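Long-range contacts in HMG-CoA Lyase (Bacillus subtilis subsp. subtilis, PDB 1YDO), which belongs to the HMGL-like family of the TIM-barrel clan and folds as a barrel of parallel strands wrapped in helices: residues A[121-132]-A[165-173]; A[250-258]-A[268-277]. All coordinates share one frame; numbering follows the deposited sequence.

Contact 1: residues A[121-132]-A[165-173]; sequences LHILKQVNNDAQ and ALFEFGISE
The side chains of F169 and K125 cross at about a right angle, with the lysine CB over one ring face, 3.6 Å from the centroid and 17° off the normal, a CH-pi contact. K125 CA lies over the same face, 3.4 Å from F169 CD1. The opposite face is covered near its rim by the carbonyl O of A165, one turn back in the phenylalanine's own helix. With CG beside the backbone N (chi1 -66°), F169 reaches out as a knob into the hole formed by L121, L124, K125 and N128. L121 comes to the far end of the ring, its CG 3.5 Å from F169 CZ, while its CD1 rests 3.6 Å from A165 CB. Deeper in, L124 and L166 meet obliquely through their CD1 methyls at 4.0 Å.

Past the ring the contact turns polar. G170, at positive phi, ends helix 156-169 in a Schellman motif, and its O accepts a bond from Q132 NE2 at 2.7 Å, with an N-H...O angle of 145°; the donor approaches from above the carbonyl plane. N128 ND2 comes within 3.1 Å of F169 O but at a poor angle, whereas its OD1 bonds T138 on strand 137-143. Apolar packing round one ring therefore joins helices 117-133 and 156-169 of the barrel's outer layer, with one directed side-chain bond fixing the turn after the second.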
loop_
_atom_site.group_PDB
_atom_site.type_symbol
_atom_site.label_atom_id
_atom_site.label_comp_id
_atom_site.label_asym_id
_atom_site.label_seq_id
_atom_site.Cartn_x
_atom_site.Cartn_y
_atom_site.Cartn_z
ATOM N N LEU A 121 1.599 32.057 10.403
ATOM C CA LEU A 121 2.147 31.753 11.711
ATOM C C LEU A 121 1.507 32.680 12.729
ATOM O O LEU A 121 1.053 32.257 13.790
ATOM C CB LEU A 121 3.661 31.952 11.704
ATOM C CG LEU A 121 4.437 31.447 12.924
ATOM C CD1 LEU A 121 4.353 29.925 13.026
ATOM C CD2 LEU A 121 5.882 31.871 12.789
ATOM N N HIS A 122 1.461 33.955 12.382
ATOM C CA HIS A 122 0.884 34.956 13.260
ATOM C C HIS A 122 -0.594 34.675 13.539
ATOM O O HIS A 122 -1.074 34.872 14.657
ATOM C CB HIS A 122 1.058 36.343 12.632
ATOM C CG HIS A 122 0.695 37.473 13.547
ATOM N ND1 HIS A 122 -0.507 38.131 13.472
ATOM C CD2 HIS A 122 1.386 38.046 14.566
ATOM C CE1 HIS A 122 -0.551 39.071 14.409
ATOM N NE2 HIS A 122 0.583 39.035 15.082
ATOM N N ILE A 123 -1.311 34.211 12.519
ATOM C CA ILE A 123 -2.727 33.912 12.671
ATOM C C ILE A 123 -2.904 32.781 13.674
ATOM O O ILE A 123 -3.552 32.944 14.712
ATOM C CB ILE A 123 -3.366 33.468 11.330
ATOM C CG1 ILE A 123 -2.991 34.437 10.212
ATOM C CG2 ILE A 123 -4.881 33.396 11.482
ATOM C CD1 ILE A 123 -3.439 35.874 10.439
ATOM N N LEU A 124 -2.316 31.634 13.348
ATOM C CA LEU A 124 -2.396 30.451 14.192
ATOM C C LEU A 124 -2.006 30.788 15.615
ATOM O O LEU A 124 -2.639 30.335 16.568
ATOM C CB LEU A 124 -1.469 29.354 13.663
ATOM C CG LEU A 124 -1.619 28.974 12.187
ATOM C CD1 LEU A 124 -0.771 27.739 11.925
ATOM C CD2 LEU A 124 -3.084 28.709 11.842
ATOM N N LYS A 125 -0.952 31.585 15.750
ATOM C CA LYS A 125 -0.471 32.005 17.061
ATOM C C LYS A 125 -1.644 32.473 17.914
ATOM O O LYS A 125 -1.922 31.906 18.967
ATOM C CB LYS A 125 0.528 33.161 16.912
ATOM C CG LYS A 125 1.066 33.739 18.229
ATOM C CD LYS A 125 2.035 34.902 17.969
ATOM C CE LYS A 125 2.708 35.367 19.251
ATOM N NZ LYS A 125 1.708 35.758 20.287
ATOM N N GLN A 126 -2.336 33.509 17.453
ATOM C CA GLN A 126 -3.442 34.023 18.234
ATOM C C GLN A 126 -4.670 33.098 18.138
ATOM O O GLN A 126 -5.416 32.933 19.108
ATOM C CB GLN A 126 -3.764 35.485 17.839
ATOM C CG GLN A 126 -2.609 36.528 18.149
ATOM C CD GLN A 126 -2.039 36.455 19.609
ATOM O OE1 GLN A 126 -2.791 36.435 20.600
ATOM N NE2 GLN A 126 -0.714 36.451 19.727
ATOM N N VAL A 127 -4.874 32.455 16.993
ATOM C CA VAL A 127 -6.007 31.546 16.867
ATOM C C VAL A 127 -5.901 30.420 17.895
ATOM O O VAL A 127 -6.912 29.908 18.381
ATOM C CB VAL A 127 -6.053 30.933 15.482
ATOM C CG1 VAL A 127 -7.158 29.900 15.424
ATOM C CG2 VAL A 127 -6.258 32.027 14.452
ATOM N N ASN A 128 -4.670 30.037 18.222
ATOM C CA ASN A 128 -4.433 28.975 19.199
ATOM C C ASN A 128 -4.657 29.512 20.603
ATOM O O ASN A 128 -5.258 28.850 21.447
ATOM C CB ASN A 128 -2.997 28.455 19.073
ATOM C CG ASN A 128 -2.597 27.539 20.225
ATOM O OD1 ASN A 128 -3.184 26.481 20.422
ATOM N ND2 ASN A 128 -1.588 27.951 20.992
ATOM N N ASN A 129 -4.169 30.723 20.839
ATOM C CA ASN A 129 -4.291 31.377 22.134
ATOM C C ASN A 129 -5.759 31.487 22.574
ATOM O O ASN A 129 -6.107 31.146 23.708
ATOM C CB ASN A 129 -3.632 32.765 22.056
ATOM C CG ASN A 129 -3.498 33.442 23.421
ATOM O OD1 ASN A 129 -4.455 34.039 23.925
ATOM N ND2 ASN A 129 -2.304 33.349 24.025
ATOM N N ASP A 130 -6.612 31.958 21.670
ATOM C CA ASP A 130 -8.033 32.109 21.975
ATOM C C ASP A 130 -8.722 30.750 22.135
ATOM O O ASP A 130 -9.646 30.583 22.946
ATOM C CB ASP A 130 -8.750 32.914 20.880
ATOM C CG ASP A 130 -8.180 34.318 20.705
ATOM O OD1 ASP A 130 -7.561 34.848 21.667
ATOM O OD2 ASP A 130 -8.374 34.894 19.609
ATOM N N ALA A 131 -8.274 29.775 21.360
ATOM C CA ALA A 131 -8.859 28.455 21.436
ATOM C C ALA A 131 -8.651 27.864 22.817
ATOM O O ALA A 131 -9.610 27.481 23.481
ATOM C CB ALA A 131 -8.239 27.562 20.389
ATOM N N GLN A 132 -7.398 27.796 23.250
ATOM C CA GLN A 132 -7.076 27.228 24.553
ATOM C C GLN A 132 -7.760 28.002 25.666
ATOM O O GLN A 132 -8.291 27.421 26.614
ATOM C CB GLN A 132 -5.560 27.223 24.768
ATOM C CG GLN A 132 -4.807 26.529 23.632
ATOM C CD GLN A 132 -3.349 26.210 23.951
ATOM O OE1 GLN A 132 -2.585 27.072 24.396
ATOM N NE2 GLN A 132 -2.954 24.963 23.704
ATOM N N ALA A 165 8.167 27.019 16.157
ATOM C CA ALA A 165 7.224 28.087 16.414
ATOM C C ALA A 165 5.898 27.463 16.846
ATOM O O ALA A 165 5.386 27.771 17.915
ATOM C CB ALA A 165 7.024 28.929 15.163
ATOM N N LEU A 166 5.356 26.572 16.024
ATOM C CA LEU A 166 4.089 25.954 16.352
ATOM C C LEU A 166 4.061 25.443 17.775
ATOM O O LEU A 166 3.128 25.726 18.531
ATOM C CB LEU A 166 3.762 24.813 15.390
ATOM C CG LEU A 166 3.047 25.187 14.094
ATOM C CD1 LEU A 166 1.963 26.211 14.396
ATOM C CD2 LEU A 166 4.031 25.745 13.095
ATOM N N PHE A 167 5.082 24.701 18.166
ATOM C CA PHE A 167 5.091 24.171 19.515
ATOM C C PHE A 167 5.217 25.264 20.550
ATOM O O PHE A 167 4.647 25.168 21.639
ATOM C CB PHE A 167 6.206 23.146 19.670
ATOM C CG PHE A 167 5.803 21.769 19.256
ATOM C CD1 PHE A 167 4.775 21.110 19.927
ATOM C CD2 PHE A 167 6.437 21.128 18.197
ATOM C CE1 PHE A 167 4.384 19.833 19.552
ATOM C CE2 PHE A 167 6.052 19.845 17.811
ATOM C CZ PHE A 167 5.022 19.195 18.492
ATOM N N GLU A 168 5.952 26.310 20.194
ATOM C CA GLU A 168 6.167 27.452 21.082
ATOM C C GLU A 168 4.849 28.163 21.418
ATOM O O GLU A 168 4.705 28.742 22.495
ATOM C CB GLU A 168 7.140 28.443 20.427
ATOM C CG GLU A 168 7.580 29.608 21.321
ATOM C CD GLU A 168 7.920 30.874 20.534
ATOM O OE1 GLU A 168 8.783 30.812 19.622
ATOM O OE2 GLU A 168 7.317 31.938 20.835
ATOM N N PHE A 169 3.896 28.126 20.491
ATOM C CA PHE A 169 2.594 28.761 20.698
ATOM C C PHE A 169 1.787 28.039 21.789
ATOM O O PHE A 169 0.991 28.658 22.490
ATOM C CB PHE A 169 1.789 28.768 19.389
ATOM C CG PHE A 169 2.383 29.628 18.298
ATOM C CD1 PHE A 169 1.900 29.540 16.986
ATOM C CD2 PHE A 169 3.413 30.524 18.570
ATOM C CE1 PHE A 169 2.435 30.330 15.959
ATOM C CE2 PHE A 169 3.955 31.319 17.549
ATOM C CZ PHE A 169 3.463 31.221 16.240
ATOM N N GLY A 170 1.989 26.732 21.925
ATOM C CA GLY A 170 1.261 25.991 22.936
ATOM C C GLY A 170 0.403 24.870 22.384
ATOM O O GLY A 170 -0.392 24.267 23.113
ATOM N N ILE A 171 0.554 24.575 21.098
ATOM C CA ILE A 171 -0.224 23.506 20.482
ATOM C C ILE A 171 0.060 22.201 21.206
ATOM O O ILE A 171 1.065 22.074 21.893
ATOM C CB ILE A 171 0.147 23.334 19.010
ATOM C CG1 ILE A 171 1.650 23.075 18.894
ATOM C CG2 ILE A 171 -0.274 24.570 18.216
ATOM C CD1 ILE A 171 2.097 22.696 17.490
ATOM N N SER A 172 -0.813 21.223 21.045
ATOM C CA SER A 172 -0.607 19.960 21.730
ATOM C C SER A 172 -0.052 18.852 20.837
ATOM O O SER A 172 0.604 17.922 21.319
ATOM C CB SER A 172 -1.922 19.510 22.361
ATOM O OG SER A 172 -2.463 20.548 23.162
ATOM N N GLU A 173 -0.306 18.964 19.535
ATOM C CA GLU A 173 0.143 17.968 18.573
ATOM C C GLU A 173 0.391 18.586 17.205
ATOM O O GLU A 173 -0.428 19.336 16.698
ATOM C CB GLU A 173 -0.916 16.889 18.446
ATOM C CG GLU A 173 -0.432 15.638 17.792
ATOM C CD GLU A 173 -1.374 14.484 18.046
ATOM O OE1 GLU A 173 -2.368 14.359 17.307
ATOM O OE2 GLU A 173 -1.133 13.715 19.003
#

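Contact 2: residues A[250-258]-A[268-277]; sequences AATEDIVYM and VKLEKLLSAA
The carboxylate of E253 sets its OE1 3.6 Å from A277 CB, and both of its oxygens are taken up outside the two segments: OE1 bonds S290 OG and OE2 bonds the backbone N of G235. These two bonds pin the charged end, and the stem serves as apolar packing. CG lies between the backbone N and the carbonyl carbon (chi1 53°) and the chain bends again at chi2, bringing the side chain as a knob into the hole among L270, L273, L274 and A277. Its CB is 3.6 Å from L270 CD1.

L273 drives its CD2 into the facing helix, 3.4 Å from E253 CA and 3.5 Å from T252 CG2, crossing the threonine at about a right angle; it also meets V256 CG2 tip to tip. L270 splits its branches: CD1 faces E253 and V256, and CD2 comes obliquely to Y257 CB (3.8 Å), lying at the edge of the tyrosine ring near its plane. V256 CG1 reaches V268 CB, at 4.0 Å, just ahead of the second helix.

Helices 252-261 and 270-284 form an antiparallel hairpin; the axis directions of their stretches 252-258 and 270-277 lie 163° apart. On one side T252, V256 and V268 rest on I9 of strand 8-11, and T252 OG1 bonds E11; on another, L274 and A277 pack against helix 291-296, while Y257 touches A182 of the second subunit.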
loop_
_atom_site.group_PDB
_atom_site.type_symbol
_atom_site.label_atom_id
_atom_site.label_comp_id
_atom_site.label_asym_id
_atom_site.label_seq_id
_atom_site.Cartn_x
_atom_site.Cartn_y
_atom_site.Cartn_z
ATOM N N ALA A 250 -4.490 7.510 3.340
ATOM C CA ALA A 250 -4.552 6.078 3.562
ATOM C C ALA A 250 -5.895 5.691 4.152
ATOM O O ALA A 250 -6.429 6.385 5.002
ATOM C CB ALA A 250 -3.428 5.656 4.498
ATOM N N ALA A 251 -6.422 4.564 3.694
ATOM C CA ALA A 251 -7.697 4.063 4.170
ATOM C C ALA A 251 -7.596 3.667 5.634
ATOM O O ALA A 251 -6.837 2.771 5.985
ATOM C CB ALA A 251 -8.109 2.874 3.344
ATOM N N THR A 252 -8.368 4.327 6.486
ATOM C CA THR A 252 -8.355 4.031 7.911
ATOM C C THR A 252 -8.398 2.544 8.214
ATOM O O THR A 252 -7.628 2.070 9.029
ATOM C CB THR A 252 -9.540 4.681 8.627
ATOM O OG1 THR A 252 -9.491 6.100 8.437
ATOM C CG2 THR A 252 -9.495 4.370 10.112
ATOM N N GLU A 253 -9.306 1.811 7.585
ATOM C CA GLU A 253 -9.403 0.391 7.854
ATOM C C GLU A 253 -8.126 -0.337 7.473
ATOM O O GLU A 253 -7.712 -1.262 8.165
ATOM C CB GLU A 253 -10.602 -0.223 7.137
ATOM C CG GLU A 253 -10.667 0.062 5.650
ATOM C CD GLU A 253 -11.228 1.428 5.334
ATOM O OE1 GLU A 253 -11.862 1.586 4.266
ATOM O OE2 GLU A 253 -11.047 2.348 6.154
ATOM N N ASP A 254 -7.485 0.070 6.387
ATOM C CA ASP A 254 -6.240 -0.581 5.984
ATOM C C ASP A 254 -5.183 -0.357 7.054
ATOM O O ASP A 254 -4.364 -1.225 7.336
ATOM C CB ASP A 254 -5.755 -0.001 4.656
ATOM C CG ASP A 254 -6.652 -0.368 3.502
ATOM O OD1 ASP A 254 -6.588 0.314 2.454
ATOM O OD2 ASP A 254 -7.419 -1.349 3.642
ATOM N N ILE A 255 -5.215 0.832 7.636
ATOM C CA ILE A 255 -4.276 1.187 8.670
ATOM C C ILE A 255 -4.578 0.389 9.920
ATOM O O ILE A 255 -3.678 -0.161 10.540
ATOM C CB ILE A 255 -4.357 2.672 9.000
ATOM C CG1 ILE A 255 -3.944 3.472 7.780
ATOM C CG2 ILE A 255 -3.493 2.983 10.189
ATOM C CD1 ILE A 255 -3.965 4.934 8.010
ATOM N N VAL A 256 -5.849 0.332 10.287
ATOM C CA VAL A 256 -6.267 -0.392 11.475
ATOM C C VAL A 256 -5.970 -1.870 11.313
ATOM O O VAL A 256 -5.520 -2.521 12.252
ATOM C CB VAL A 256 -7.776 -0.233 11.738
ATOM C CG1 VAL A 256 -8.191 -1.105 12.894
ATOM C CG2 VAL A 256 -8.096 1.218 12.035
ATOM N N TYR A 257 -6.211 -2.406 10.124
ATOM C CA TYR A 257 -5.973 -3.816 9.903
ATOM C C TYR A 257 -4.519 -4.190 10.079
ATOM O O TYR A 257 -4.173 -5.017 10.920
ATOM C CB TYR A 257 -6.428 -4.231 8.505
ATOM C CG TYR A 257 -5.966 -5.623 8.094
ATOM C CD1 TYR A 257 -4.747 -5.817 7.443
ATOM C CD2 TYR A 257 -6.734 -6.741 8.388
ATOM C CE1 TYR A 257 -4.300 -7.104 7.098
ATOM C CE2 TYR A 257 -6.305 -8.030 8.046
ATOM C CZ TYR A 257 -5.087 -8.205 7.404
ATOM O OH TYR A 257 -4.653 -9.471 7.074
HETATM N N MSE A 258 -3.663 -3.585 9.276
HETATM C CA MSE A 258 -2.263 -3.913 9.357
HETATM C C MSE A 258 -1.717 -3.804 10.770
HETATM O O MSE A 258 -0.931 -4.643 11.211
HETATM C CB MSE A 258 -1.455 -3.028 8.434
HETATM C CG MSE A 258 -0.005 -3.403 8.441
HETATM SE SE MSE A 258 1.007 -2.077 7.547
HETATM C CE MSE A 258 0.695 -0.603 8.761
ATOM N N VAL A 268 -9.881 -0.010 17.827
ATOM C CA VAL A 268 -10.884 0.200 16.801
ATOM C C VAL A 268 -11.446 -1.136 16.334
ATOM O O VAL A 268 -10.700 -2.020 15.927
ATOM C CB VAL A 268 -10.301 0.937 15.601
ATOM C CG1 VAL A 268 -11.375 1.166 14.557
ATOM C CG2 VAL A 268 -9.733 2.258 16.062
ATOM N N LYS A 269 -12.761 -1.290 16.406
ATOM C CA LYS A 269 -13.386 -2.520 15.960
ATOM C C LYS A 269 -13.529 -2.475 14.440
ATOM O O LYS A 269 -14.548 -2.031 13.902
ATOM C CB LYS A 269 -14.740 -2.667 16.632
ATOM C CG LYS A 269 -14.639 -2.598 18.152
ATOM C CD LYS A 269 -15.874 -1.956 18.781
ATOM C CE LYS A 269 -15.645 -1.648 20.262
ATOM N NZ LYS A 269 -16.740 -0.831 20.876
ATOM N N LEU A 270 -12.482 -2.943 13.763
ATOM C CA LEU A 270 -12.406 -2.963 12.307
ATOM C C LEU A 270 -13.719 -3.327 11.618
ATOM O O LEU A 270 -14.167 -2.635 10.700
ATOM C CB LEU A 270 -11.299 -3.927 11.868
ATOM C CG LEU A 270 -10.923 -3.914 10.387
ATOM C CD1 LEU A 270 -10.595 -2.498 9.940
ATOM C CD2 LEU A 270 -9.738 -4.840 10.171
ATOM N N GLU A 271 -14.327 -4.418 12.062
ATOM C CA GLU A 271 -15.592 -4.876 11.506
ATOM C C GLU A 271 -16.543 -3.691 11.341
ATOM O O GLU A 271 -17.037 -3.411 10.243
ATOM C CB GLU A 271 -16.203 -5.933 12.435
ATOM C CG GLU A 271 -17.438 -6.645 11.882
ATOM C CD GLU A 271 -18.751 -6.006 12.335
ATOM O OE1 GLU A 271 -19.831 -6.426 11.840
ATOM O OE2 GLU A 271 -18.701 -5.092 13.194
ATOM N N LYS A 272 -16.786 -2.981 12.433
ATOM C CA LYS A 272 -17.672 -1.831 12.390
ATOM C C LYS A 272 -17.190 -0.797 11.380
ATOM O O LYS A 272 -17.976 -0.317 10.562
ATOM C CB LYS A 272 -17.773 -1.188 13.777
ATOM C CG LYS A 272 -18.376 -2.103 14.844
ATOM C CD LYS A 272 -18.642 -1.347 16.150
ATOM C CE LYS A 272 -19.274 -2.247 17.214
ATOM N NZ LYS A 272 -19.683 -1.490 18.439
ATOM N N LEU A 273 -15.902 -0.462 11.438
ATOM C CA LEU A 273 -15.320 0.534 10.531
ATOM C C LEU A 273 -15.606 0.162 9.079
ATOM O O LEU A 273 -16.097 0.980 8.303
ATOM C CB LEU A 273 -13.808 0.623 10.742
ATOM C CG LEU A 273 -13.090 1.734 9.986
ATOM C CD1 LEU A 273 -13.582 3.072 10.489
ATOM C CD2 LEU A 273 -11.596 1.618 10.189
ATOM N N LEU A 274 -15.288 -1.080 8.731
ATOM C CA LEU A 274 -15.499 -1.579 7.392
ATOM C C LEU A 274 -16.941 -1.363 6.975
ATOM O O LEU A 274 -17.227 -0.906 5.864
ATOM C CB LEU A 274 -15.152 -3.060 7.335
ATOM C CG LEU A 274 -13.660 -3.350 7.281
ATOM C CD1 LEU A 274 -13.377 -4.714 7.866
ATOM C CD2 LEU A 274 -13.180 -3.275 5.842
ATOM N N SER A 275 -17.858 -1.690 7.875
ATOM C CA SER A 275 -19.271 -1.519 7.595
ATOM C C SER A 275 -19.522 -0.045 7.280
ATOM O O SER A 275 -20.213 0.292 6.322
ATOM C CB SER A 275 -20.097 -1.968 8.809
ATOM O OG SER A 275 -21.487 -1.930 8.524
ATOM N N ALA A 276 -18.932 0.828 8.080
ATOM C CA ALA A 276 -19.109 2.254 7.878
ATOM C C ALA A 276 -18.536 2.711 6.548
ATOM O O ALA A 276 -19.116 3.576 5.892
ATOM C CB ALA A 276 -18.465 3.024 9.001
ATOM N N ALA A 277 -17.402 2.136 6.156
ATOM C CA ALA A 277 -16.762 2.508 4.897
ATOM C C ALA A 277 -17.674 2.166 3.739
ATOM O O ALA A 277 -17.862 2.971 2.824
ATOM C CB ALA A 277 -15.426 1.784 4.738
#

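Contacts 1 and 2 lie on opposite sides of the chain's centre, about 32 Å apart between centres, and share no helix. Contact 1 joins two roughly parallel helices of the outer layer, each followed by a strand of the sheet, and is partly buried; contact 2 joins two antiparallel helices in immediate succession and is buried between strand 8-11 and helix 291-296, with the second subunit reaching one edge. An aromatic ring is the knob in the first, a glutamate in the second. In contact 1 a hydrogen bond links the two segments, whereas in contact 2 they meet by packing alone and the polar ends of T252 and E253 bond to surrounding parts of the chain.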